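Local structure of putative rhamnosidase (Streptomyces avermitilis, 3W5M) at residues 521-529 with 539-550. The protein hydrolyses terminal non-reducing alpha-L-rhamnose residues from alpha-L-rhamnosides such as the citrus flavonoids naringin, rutin and hesperidin, and from gum arabic. Residues are numbered along the deposited sequence; the frame is centred on the assembly and turned at random. Where two conformers were deposited one is given.
Sequences TTVRLRHAE and TANLRSAAATDT
In the concanavalin-like beta-sandwich domain of this family 78 glycoside hydrolase, strand 522-528 pairs antiparallel with the start of strand 548-552, and the loop leading into the second strand reaches the rhamnose site. Leu525 and Asp549 form the hydrogen-bonded pair, with Leu525 N to Asp549 O at 2.8 Å and Asp549 N to Leu525 O at 2.9 Å. At Ala547 the regular ladder gives way and the imidazole of His527 takes over: its ND1 donates to Ala547 O at 2.9 Å, nearly straight (163°). The oxygen lies close to the ring plane, but the nitrogen approaches from above the carbonyl plane. A chi1 of -59° sets CG beside the backbone N, which brings ND1 round to the same carbonyl; ND1 and the backbone N of His527 converge on Ala547 O, the bond from the backbone N being weak. The Asp549 side chain runs at about a right angle to that of His527, with Asp549 OD2 3.4 Å from His527 CE1, and a water links OD2 to NE2, weakly on the histidine side. His568 and the backbone of Glu437 also hold this carboxylate. A leucine in place of His527 would probably leave Ala547 O with only the weak backbone bond from this strand, and the bridging water without its ring partner. On the face opposite Leu525 and Asp549, the side chains of Arg526 and Thr548 lie side by side, pointing the same way, while Arg526 NE pairs with Glu574 on the neighbouring strand. Leu542 approaches rhamnose-binding Arg634, and Arg543 and Ser544 both grip Asp635, which also binds rhamnose. Beside them Asn541 ND2, also bonded to Asn912 O, donates a hydrogen bond to Glu529 OE1 (3.0 Å), amide and carboxylate only 4° from coplanar.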
loop_
_atom_site.group_PDB
_atom_site.type_symbol
_atom_site.label_atom_id
_atom_site.label_comp_id
_atom_site.label_asym_id
_atom_site.label_seq_id
_atom_site.Cartn_x
_atom_site.Cartn_y
_atom_site.Cartn_z
ATOM N N THR A 521 -16.043 -12.458 -27.218
ATOM C CA THR A 521 -14.991 -11.475 -27.573
ATOM C C THR A 521 -14.120 -11.263 -26.328
ATOM O O THR A 521 -14.652 -11.030 -25.265
ATOM C CB THR A 521 -15.594 -10.135 -28.024
ATOM O OG1 THR A 521 -16.592 -10.378 -29.035
ATOM C CG2 THR A 521 -14.519 -9.213 -28.586
ATOM N N THR A 522 -12.809 -11.370 -26.479
ATOM C CA THR A 522 -11.870 -11.073 -25.366
ATOM C C THR A 522 -11.111 -9.739 -25.458
ATOM O O THR A 522 -10.334 -9.520 -26.384
ATOM C CB THR A 522 -10.894 -12.239 -25.183
ATOM O OG1 THR A 522 -11.661 -13.423 -24.925
ATOM C CG2 THR A 522 -9.912 -11.989 -23.995
ATOM N N VAL A 523 -11.325 -8.871 -24.462
ATOM C CA VAL A 523 -10.629 -7.580 -24.399
ATOM C C VAL A 523 -9.518 -7.703 -23.374
ATOM O O VAL A 523 -9.744 -8.203 -22.286
ATOM C CB VAL A 523 -11.558 -6.436 -23.982
ATOM C CG1 VAL A 523 -10.818 -5.099 -24.025
ATOM C CG2 VAL A 523 -12.758 -6.387 -24.909
ATOM N N ARG A 524 -8.346 -7.231 -23.754
ATOM C CA ARG A 524 -7.194 -7.211 -22.865
ATOM C C ARG A 524 -6.819 -5.773 -22.512
ATOM O O ARG A 524 -6.826 -4.888 -23.361
ATOM C CB ARG A 524 -6.017 -7.933 -23.502
ATOM C CG ARG A 524 -6.119 -9.430 -23.366
ATOM C CD ARG A 524 -5.039 -10.159 -24.138
ATOM N NE ARG A 524 -5.529 -11.496 -24.459
ATOM C CZ ARG A 524 -6.385 -11.747 -25.445
ATOM N NH1 ARG A 524 -6.822 -10.754 -26.215
ATOM N NH2 ARG A 524 -6.789 -12.988 -25.670
ATOM N N LEU A 525 -6.504 -5.540 -21.235
ATOM C CA LEU A 525 -6.166 -4.201 -20.748
ATOM C C LEU A 525 -4.827 -4.309 -20.084
ATOM O O LEU A 525 -4.725 -4.935 -19.037
ATOM C CB LEU A 525 -7.164 -3.718 -19.687
ATOM C CG LEU A 525 -8.649 -3.813 -20.066
ATOM C CD1 LEU A 525 -9.538 -3.450 -18.884
ATOM C CD2 LEU A 525 -8.934 -2.925 -21.271
ATOM N N ARG A 526 -3.826 -3.676 -20.668
ATOM C CA ARG A 526 -2.509 -3.564 -20.037
ATOM C C ARG A 526 -2.342 -2.160 -19.458
ATOM O O ARG A 526 -2.937 -1.195 -19.938
ATOM C CB ARG A 526 -1.386 -3.904 -21.009
ATOM C CG ARG A 526 -1.357 -5.377 -21.417
ATOM C CD ARG A 526 -0.016 -5.821 -21.978
ATOM N NE ARG A 526 0.403 -5.012 -23.124
ATOM C CZ ARG A 526 1.655 -4.621 -23.360
ATOM N NH1 ARG A 526 2.640 -4.977 -22.541
ATOM N NH2 ARG A 526 1.916 -3.864 -24.421
ATOM N N HIS A 527 -1.541 -2.045 -18.398
ATOM C CA HIS A 527 -1.459 -0.817 -17.654
ATOM C C HIS A 527 -0.007 -0.385 -17.556
ATOM O O HIS A 527 0.867 -1.207 -17.276
ATOM C CB HIS A 527 -2.060 -0.997 -16.243
ATOM C CG HIS A 527 -3.495 -1.414 -16.249
ATOM N ND1 HIS A 527 -3.884 -2.715 -16.479
ATOM C CD2 HIS A 527 -4.631 -0.720 -16.012
ATOM C CE1 HIS A 527 -5.202 -2.796 -16.431
ATOM N NE2 HIS A 527 -5.680 -1.598 -16.157
ATOM N N ALA A 528 0.233 0.899 -17.818
ATOM C CA ALA A 528 1.609 1.446 -17.848
ATOM C C ALA A 528 1.702 2.802 -17.230
ATOM O O ALA A 528 0.776 3.606 -17.306
ATOM C CB ALA A 528 2.142 1.514 -19.282
ATOM N N GLU A 529 2.875 3.091 -16.668
ATOM C CA GLU A 529 3.118 4.402 -16.066
ATOM C C GLU A 529 3.537 5.455 -17.107
ATOM O O GLU A 529 3.286 6.639 -16.914
ATOM C CB GLU A 529 4.258 4.280 -15.026
ATOM C CG GLU A 529 4.039 3.313 -13.876
ATOM C CD GLU A 529 5.068 3.528 -12.764
ATOM O OE1 GLU A 529 6.228 3.059 -12.926
ATOM O OE2 GLU A 529 4.724 4.198 -11.753
ATOM N N THR A 539 6.309 -0.985 -20.584
ATOM C CA THR A 539 6.020 -1.821 -19.408
ATOM C C THR A 539 7.256 -2.545 -18.874
ATOM O O THR A 539 7.162 -3.260 -17.892
ATOM C CB THR A 539 4.931 -2.896 -19.688
ATOM O OG1 THR A 539 5.306 -3.666 -20.829
ATOM C CG2 THR A 539 3.566 -2.284 -19.915
ATOM N N ALA A 540 8.418 -2.365 -19.503
ATOM C CA ALA A 540 9.624 -3.084 -19.072
ATOM C C ALA A 540 9.983 -2.871 -17.586
ATOM O O ALA A 540 10.512 -3.779 -16.918
ATOM C CB ALA A 540 10.802 -2.721 -19.962
ATOM N N ASN A 541 9.672 -1.690 -17.066
ATOM C CA ASN A 541 10.006 -1.359 -15.658
ATOM C C ASN A 541 9.112 -2.094 -14.642
ATOM O O ASN A 541 9.383 -2.090 -13.432
ATOM C CB ASN A 541 9.983 0.160 -15.436
ATOM C CG ASN A 541 8.581 0.745 -15.463
ATOM O OD1 ASN A 541 7.794 0.513 -16.395
ATOM N ND2 ASN A 541 8.255 1.509 -14.428
ATOM N N LEU A 542 8.029 -2.710 -15.147
ATOM C CA LEU A 542 7.136 -3.483 -14.304
ATOM C C LEU A 542 7.723 -4.862 -13.974
ATOM O O LEU A 542 7.235 -5.548 -13.062
ATOM C CB LEU A 542 5.737 -3.608 -14.945
ATOM C CG LEU A 542 5.009 -2.331 -15.391
ATOM C CD1 LEU A 542 3.644 -2.736 -15.937
ATOM C CD2 LEU A 542 4.840 -1.283 -14.280
ATOM N N ARG A 543 8.778 -5.258 -14.703
ATOM C CA ARG A 543 9.465 -6.498 -14.512
ATOM C C ARG A 543 8.476 -7.667 -14.635
ATOM O O ARG A 543 7.761 -7.754 -15.628
ATOM C CB ARG A 543 10.275 -6.481 -13.189
ATOM C CG ARG A 543 11.145 -5.226 -13.100
ATOM C CD ARG A 543 12.166 -5.304 -11.960
ATOM N NE ARG A 543 11.539 -5.592 -10.680
ATOM C CZ ARG A 543 11.973 -5.172 -9.491
ATOM N NH1 ARG A 543 13.068 -4.400 -9.384
ATOM N NH2 ARG A 543 11.295 -5.526 -8.396
ATOM N N SER A 544 8.383 -8.529 -13.633
ATOM C CA SER A 544 7.498 -9.694 -13.745
ATOM C C SER A 544 5.999 -9.438 -13.561
ATOM O O SER A 544 5.199 -10.324 -13.854
ATOM C CB SER A 544 7.973 -10.813 -12.804
ATOM O OG SER A 544 7.480 -10.609 -11.493
ATOM N N ALA A 545 5.603 -8.250 -13.100
ATOM C CA ALA A 545 4.172 -7.938 -12.935
ATOM C C ALA A 545 3.482 -7.694 -14.297
ATOM O O ALA A 545 3.709 -6.666 -14.933
ATOM C CB ALA A 545 3.987 -6.738 -11.998
ATOM N N ALA A 546 2.633 -8.619 -14.749
ATOM C CA ALA A 546 1.949 -8.420 -16.025
ATOM C C ALA A 546 1.006 -7.207 -16.013
ATOM O O ALA A 546 0.886 -6.496 -17.022
ATOM C CB ALA A 546 1.212 -9.682 -16.456
ATOM N N ALA A 547 0.356 -6.954 -14.866
ATOM C CA ALA A 547 -0.635 -5.871 -14.708
ATOM C C ALA A 547 -1.633 -5.839 -15.888
ATOM O O ALA A 547 -1.903 -4.787 -16.474
ATOM C CB ALA A 547 0.029 -4.494 -14.477
ATOM N N THR A 548 -2.153 -7.013 -16.204
ATOM C CA THR A 548 -3.093 -7.182 -17.320
ATOM C C THR A 548 -4.407 -7.762 -16.857
ATOM O O THR A 548 -4.446 -8.823 -16.217
ATOM C CB THR A 548 -2.492 -8.092 -18.407
ATOM O OG1 THR A 548 -1.226 -7.563 -18.810
ATOM C CG2 THR A 548 -3.443 -8.182 -19.633
ATOM N N ASP A 549 -5.496 -7.079 -17.207
ATOM C CA ASP A 549 -6.843 -7.598 -16.915
ATOM C C ASP A 549 -7.499 -7.994 -18.231
ATOM O O ASP A 549 -7.357 -7.286 -19.242
ATOM C CB ASP A 549 -7.664 -6.545 -16.155
ATOM C CG ASP A 549 -6.952 -6.051 -14.876
ATOM O OD1 ASP A 549 -6.241 -6.862 -14.234
ATOM O OD2 ASP A 549 -7.100 -4.868 -14.490
ATOM N N THR A 550 -8.204 -9.125 -18.215
ATOM C CA THR A 550 -8.728 -9.726 -19.426
ATOM C C THR A 550 -10.211 -9.924 -19.174
ATOM O O THR A 550 -10.599 -10.413 -18.106
ATOM C CB THR A 550 -8.029 -11.079 -19.691
ATOM O OG1 THR A 550 -6.601 -10.898 -19.718
ATOM C CG2 THR A 550 -8.482 -11.716 -21.012
HETATM O O HOH W 1 2.508 -5.815 -19.572
HETATM O O HOH W 2 -7.788 -2.310 -14.507
HETATM O O HOH W 3 0.768 -3.946 -18.218
HETATM O O HOH W 4 5.139 1.287 -17.020
#